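Local coordinates for protein UDP-N-acetylglucosamine 2-epimerase (Methanocaldococcus jannaschii, PDB 4NES) that probably interconverts UDP-N-acetylglucosamine and UDP-N-acetylmannosamine by reversible epimerisation at C-2 of the sugar, supplying activated ManNAc, at residues F202-R208 / E282-S288. Residues are numbered along the deposited sequence; the frame is centred on the assembly and turned at random.
Sequences FLLTLHR and ELILTDS. With UDP (uridine-5'-diphosphate), chain C; UD1 (uridine-diphosphate-N-acetylglucosamine), chain B.
Asp287 and the loop at His207-Arg208 meet where two adjacent parallel strands, 202-205 and 283-286, end at the ligand site of a GT-B fold, an instance of a Rossmann-like sheet placing its binding residues at the C-terminal ends of its strands. The Asp287 carboxylate grips two successive amides: OD1 takes His207 N at 2.8 Å through its syn lone pair, while Arg208 N reaches OD2 at 2.9 Å from above the carboxylate plane. With CG set between its own N and carbonyl carbon (chi1 68°), Asp287 turns its acid toward these amides. The Arg208 chain, bent at chi2 and chi3, passes over that acid; its NH1 spans Asp287 O and UDP O2B, both at the guanidinium edge, and NH2 donates to UD1 O4'. Shortening Arg208 to an alanine removes the guanidinium and is likely to leave UDP O2B, UD1 O4' and the Glu129 carboxylate each without one of its partners. His207, probably the active-site residue, donates from NE2 to the same UD1 O4' at 2.9 Å, with an N-H...O angle of 171°, and its ring stacks with His241. One water links Thr205 OG1, His207 ND1 and Asp287 OD1, while Thr286 OG1 donates to Thr205 OG1 at 2.7 Å and accepts from Ser288 N in an ST turn. Behind this shell, strand bonds fix the register, with Leu285 N to Leu203 O at 2.7 Å and almost straight. Farther back, Leu283 CD2 sits over one face of the Phe202 ring.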
loop_
_atom_site.group_PDB
_atom_site.type_symbol
_atom_site.label_atom_id
_atom_site.label_comp_id
_atom_site.label_asym_id
_atom_site.label_seq_id
_atom_site.Cartn_x
_atom_site.Cartn_y
_atom_site.Cartn_z
ATOM N N PHE A 202 27.643 -10.840 -26.217
ATOM C CA PHE A 202 26.886 -10.822 -24.973
ATOM C C PHE A 202 25.818 -9.751 -25.130
ATOM O O PHE A 202 26.073 -8.700 -25.715
ATOM C CB PHE A 202 27.761 -10.460 -23.772
ATOM C CG PHE A 202 28.847 -11.465 -23.451
ATOM C CD1 PHE A 202 28.884 -12.712 -24.055
ATOM C CD2 PHE A 202 29.820 -11.147 -22.511
ATOM C CE1 PHE A 202 29.891 -13.620 -23.748
ATOM C CE2 PHE A 202 30.824 -12.053 -22.190
ATOM C CZ PHE A 202 30.860 -13.287 -22.805
ATOM N N LEU A 203 24.623 -10.021 -24.613
ATOM C CA LEU A 203 23.536 -9.053 -24.648
ATOM C C LEU A 203 23.378 -8.395 -23.281
ATOM O O LEU A 203 23.308 -9.085 -22.260
ATOM C CB LEU A 203 22.237 -9.765 -25.033
ATOM C CG LEU A 203 20.977 -8.911 -25.185
ATOM C CD1 LEU A 203 21.085 -7.915 -26.340
ATOM C CD2 LEU A 203 19.771 -9.806 -25.363
ATOM N N LEU A 204 23.313 -7.066 -23.258
ATOM C CA LEU A 204 23.216 -6.322 -22.009
ATOM C C LEU A 204 21.984 -5.422 -21.955
ATOM O O LEU A 204 21.700 -4.703 -22.912
ATOM C CB LEU A 204 24.474 -5.462 -21.837
ATOM C CG LEU A 204 24.527 -4.458 -20.682
ATOM C CD1 LEU A 204 24.567 -5.150 -19.330
ATOM C CD2 LEU A 204 25.739 -3.532 -20.859
ATOM N N THR A 205 21.258 -5.465 -20.837
ATOM C CA THR A 205 20.293 -4.414 -20.504
ATOM C C THR A 205 20.498 -4.015 -19.053
ATOM O O THR A 205 20.866 -4.846 -18.236
ATOM C CB THR A 205 18.800 -4.806 -20.736
ATOM O OG1 THR A 205 18.345 -5.685 -19.694
ATOM C CG2 THR A 205 18.572 -5.422 -22.121
ATOM N N LEU A 206 20.268 -2.747 -18.735
ATOM C CA LEU A 206 20.488 -2.249 -17.387
ATOM C C LEU A 206 19.579 -1.063 -17.150
ATOM O O LEU A 206 19.696 -0.060 -17.860
ATOM C CB LEU A 206 21.949 -1.798 -17.220
ATOM C CG LEU A 206 22.390 -1.502 -15.783
ATOM C CD1 LEU A 206 22.689 -2.807 -15.064
ATOM C CD2 LEU A 206 23.603 -0.584 -15.755
ATOM N N HIS A 207 18.703 -1.142 -16.150
ATOM C CA HIS A 207 17.820 -0.009 -15.852
ATOM C C HIS A 207 17.269 0.091 -14.426
ATOM O O HIS A 207 16.477 0.992 -14.153
ATOM C CB HIS A 207 16.649 0.065 -16.851
ATOM C CG HIS A 207 15.551 -0.926 -16.593
ATOM N ND1 HIS A 207 15.571 -2.212 -17.079
ATOM C CD2 HIS A 207 14.386 -0.801 -15.902
ATOM C CE1 HIS A 207 14.472 -2.842 -16.701
ATOM N NE2 HIS A 207 13.739 -2.010 -15.984
ATOM N N ARG A 208 17.639 -0.816 -13.525
ATOM C CA ARG A 208 17.130 -0.726 -12.145
ATOM C C ARG A 208 17.506 0.625 -11.567
ATOM O O ARG A 208 18.642 1.079 -11.737
ATOM C CB ARG A 208 17.722 -1.816 -11.249
ATOM C CG ARG A 208 17.295 -3.246 -11.572
ATOM C CD ARG A 208 16.043 -3.697 -10.825
ATOM N NE ARG A 208 14.828 -2.988 -11.214
ATOM C CZ ARG A 208 14.115 -3.246 -12.302
ATOM N NH1 ARG A 208 14.506 -4.183 -13.164
ATOM N NH2 ARG A 208 13.012 -2.545 -12.540
ATOM N N GLU A 282 25.487 -15.379 -26.655
ATOM C CA GLU A 282 26.297 -16.392 -25.983
ATOM C C GLU A 282 26.013 -16.347 -24.487
ATOM O O GLU A 282 26.004 -17.375 -23.806
ATOM C CB GLU A 282 27.787 -16.192 -26.252
ATOM C CG GLU A 282 28.661 -17.276 -25.620
ATOM C CD GLU A 282 30.122 -17.155 -25.994
ATOM O OE1 GLU A 282 30.551 -16.054 -26.394
ATOM O OE2 GLU A 282 30.844 -18.168 -25.879
ATOM N N LEU A 283 25.772 -15.146 -23.982
ATOM C CA LEU A 283 25.286 -15.010 -22.619
ATOM C C LEU A 283 24.581 -13.663 -22.460
ATOM O O LEU A 283 24.753 -12.757 -23.281
ATOM C CB LEU A 283 26.402 -15.273 -21.595
ATOM C CG LEU A 283 27.272 -14.211 -20.952
ATOM C CD1 LEU A 283 26.547 -13.691 -19.752
ATOM C CD2 LEU A 283 28.618 -14.804 -20.530
ATOM N N ILE A 284 23.710 -13.578 -21.458
ATOM C CA ILE A 284 22.917 -12.383 -21.218
ATOM C C ILE A 284 23.331 -11.737 -19.888
ATOM O O ILE A 284 23.488 -12.423 -18.882
ATOM C CB ILE A 284 21.408 -12.731 -21.232
ATOM C CG1 ILE A 284 20.966 -13.093 -22.655
ATOM C CG2 ILE A 284 20.589 -11.581 -20.670
ATOM C CD1 ILE A 284 19.631 -13.827 -22.736
ATOM N N LEU A 285 23.552 -10.422 -19.907
ATOM C CA LEU A 285 23.905 -9.667 -18.709
ATOM C C LEU A 285 22.793 -8.673 -18.469
ATOM O O LEU A 285 22.463 -7.887 -19.352
ATOM C CB LEU A 285 25.190 -8.879 -18.943
ATOM C CG LEU A 285 26.371 -9.633 -19.543
ATOM C CD1 LEU A 285 27.427 -8.660 -20.074
ATOM C CD2 LEU A 285 26.957 -10.513 -18.488
ATOM N N THR A 286 22.194 -8.689 -17.285
ATOM C CA THR A 286 21.013 -7.865 -17.099
ATOM C C THR A 286 20.723 -7.528 -15.648
ATOM O O THR A 286 21.189 -8.207 -14.724
ATOM C CB THR A 286 19.777 -8.578 -17.702
ATOM O OG1 THR A 286 18.699 -7.646 -17.885
ATOM C CG2 THR A 286 19.312 -9.730 -16.816
ATOM N N ASP A 287 19.922 -6.484 -15.458
ATOM C CA ASP A 287 19.250 -6.298 -14.179
ATOM C C ASP A 287 17.723 -6.272 -14.332
ATOM O O ASP A 287 17.005 -5.889 -13.405
ATOM C CB ASP A 287 19.778 -5.078 -13.398
ATOM C CG ASP A 287 19.427 -3.749 -14.049
ATOM O OD1 ASP A 287 18.727 -3.734 -15.077
ATOM O OD2 ASP A 287 19.830 -2.700 -13.500
ATOM N N SER A 288 17.237 -6.674 -15.507
ATOM C CA SER A 288 15.807 -6.761 -15.780
ATOM C C SER A 288 15.170 -8.001 -15.164
ATOM O O SER A 288 15.784 -9.071 -15.158
ATOM C CB SER A 288 15.613 -6.834 -17.294
ATOM O OG SER A 288 14.289 -7.229 -17.605
HETATM N N1 UDP C . 12.451 -6.085 -24.061
HETATM C C2 UDP C . 12.164 -5.735 -25.337
HETATM N N3 UDP C . 13.015 -4.940 -26.022
HETATM C C4 UDP C . 14.158 -4.467 -25.480
HETATM C C5 UDP C . 14.487 -4.805 -24.161
HETATM C C6 UDP C . 13.589 -5.623 -23.466
HETATM O O2 UDP C . 11.132 -6.140 -25.878
HETATM O O4 UDP C . 14.996 -3.644 -26.228
HETATM C "C1'" UDP C . 11.541 -6.909 -23.246
HETATM C "C2'" UDP C . 12.032 -8.154 -22.723
HETATM O "O2'" UDP C . 12.006 -9.154 -23.716
HETATM C "C3'" UDP C . 11.153 -8.404 -21.573
HETATM C "C4'" UDP C . 10.763 -7.074 -21.129
HETATM O "O4'" UDP C . 11.263 -6.155 -22.068
HETATM O "O3'" UDP C . 10.005 -9.145 -21.882
HETATM C "C5'" UDP C . 11.334 -6.691 -19.806
HETATM O "O5'" UDP C . 11.040 -5.356 -19.472
HETATM P PA UDP C . 12.018 -4.456 -18.610
HETATM O O1A UDP C . 11.946 -3.043 -19.150
HETATM O O2A UDP C . 13.416 -5.033 -18.677
HETATM O O3A UDP C . 11.467 -4.404 -17.133
HETATM P PB UDP C . 11.444 -5.410 -15.931
HETATM O O1B UDP C . 11.154 -6.816 -16.434
HETATM O O2B UDP C . 12.760 -5.324 -15.201
HETATM O O3B UDP C . 10.327 -4.866 -15.085
HETATM C "C1'" UD1 B . 9.561 1.473 -14.753
HETATM C "C2'" UD1 B . 9.253 0.623 -13.559
HETATM C "C3'" UD1 B . 10.120 -0.540 -13.496
HETATM C "C4'" UD1 B . 10.127 -1.329 -14.734
HETATM C "C5'" UD1 B . 10.366 -0.440 -15.928
HETATM C "C6'" UD1 B . 10.184 -1.154 -17.214
HETATM C "C7'" UD1 B . 8.362 1.959 -11.558
HETATM C "C8'" UD1 B . 8.708 2.730 -10.319
HETATM N "N2'" UD1 B . 9.462 1.412 -12.318
HETATM O "O1'" UD1 B . 10.851 1.958 -14.640
HETATM O "O3'" UD1 B . 9.719 -1.373 -12.393
HETATM O "O4'" UD1 B . 11.127 -2.335 -14.688
HETATM O "O5'" UD1 B . 9.444 0.645 -15.945
HETATM O "O6'" UD1 B . 10.986 -0.704 -18.241
HETATM O "O7'" UD1 B . 7.188 1.811 -11.906
HETATM N N1 UD1 B . 11.334 7.402 -20.039
HETATM C C2 UD1 B . 11.232 7.772 -21.317
HETATM N N3 UD1 B . 10.249 7.300 -22.081
HETATM C C4 UD1 B . 9.331 6.458 -21.587
HETATM C C5 UD1 B . 9.408 6.050 -20.262
HETATM C C6 UD1 B . 10.445 6.543 -19.486
HETATM O O2 UD1 B . 12.043 8.536 -21.805
HETATM O O4 UD1 B . 8.330 5.989 -22.386
HETATM C C1B UD1 B . 12.432 7.903 -19.179
HETATM C C2B UD1 B . 12.170 9.208 -18.543
HETATM O "O2'" UD1 B . 13.368 9.939 -18.459
HETATM C C3B UD1 B . 11.717 8.848 -17.219
HETATM C C4B UD1 B . 12.566 7.669 -16.912
HETATM O O4B UD1 B . 12.724 6.972 -18.133
HETATM O O3B UD1 B . 11.836 9.868 -16.259
HETATM C C5B UD1 B . 11.954 6.763 -15.905
HETATM O O5B UD1 B . 10.639 6.356 -16.186
HETATM P PA UD1 B . 9.796 5.626 -15.107
HETATM O O1A UD1 B . 9.651 6.527 -13.919
HETATM O O2A UD1 B . 8.479 5.251 -15.704
HETATM O O3A UD1 B . 10.597 4.378 -14.606
HETATM P PB UD1 B . 11.335 3.232 -15.433
HETATM O O1B UD1 B . 12.802 3.373 -15.189
HETATM O O2B UD1 B . 10.883 3.217 -16.868
HETATM O O HOH W 1 17.505 -4.122 -17.558
#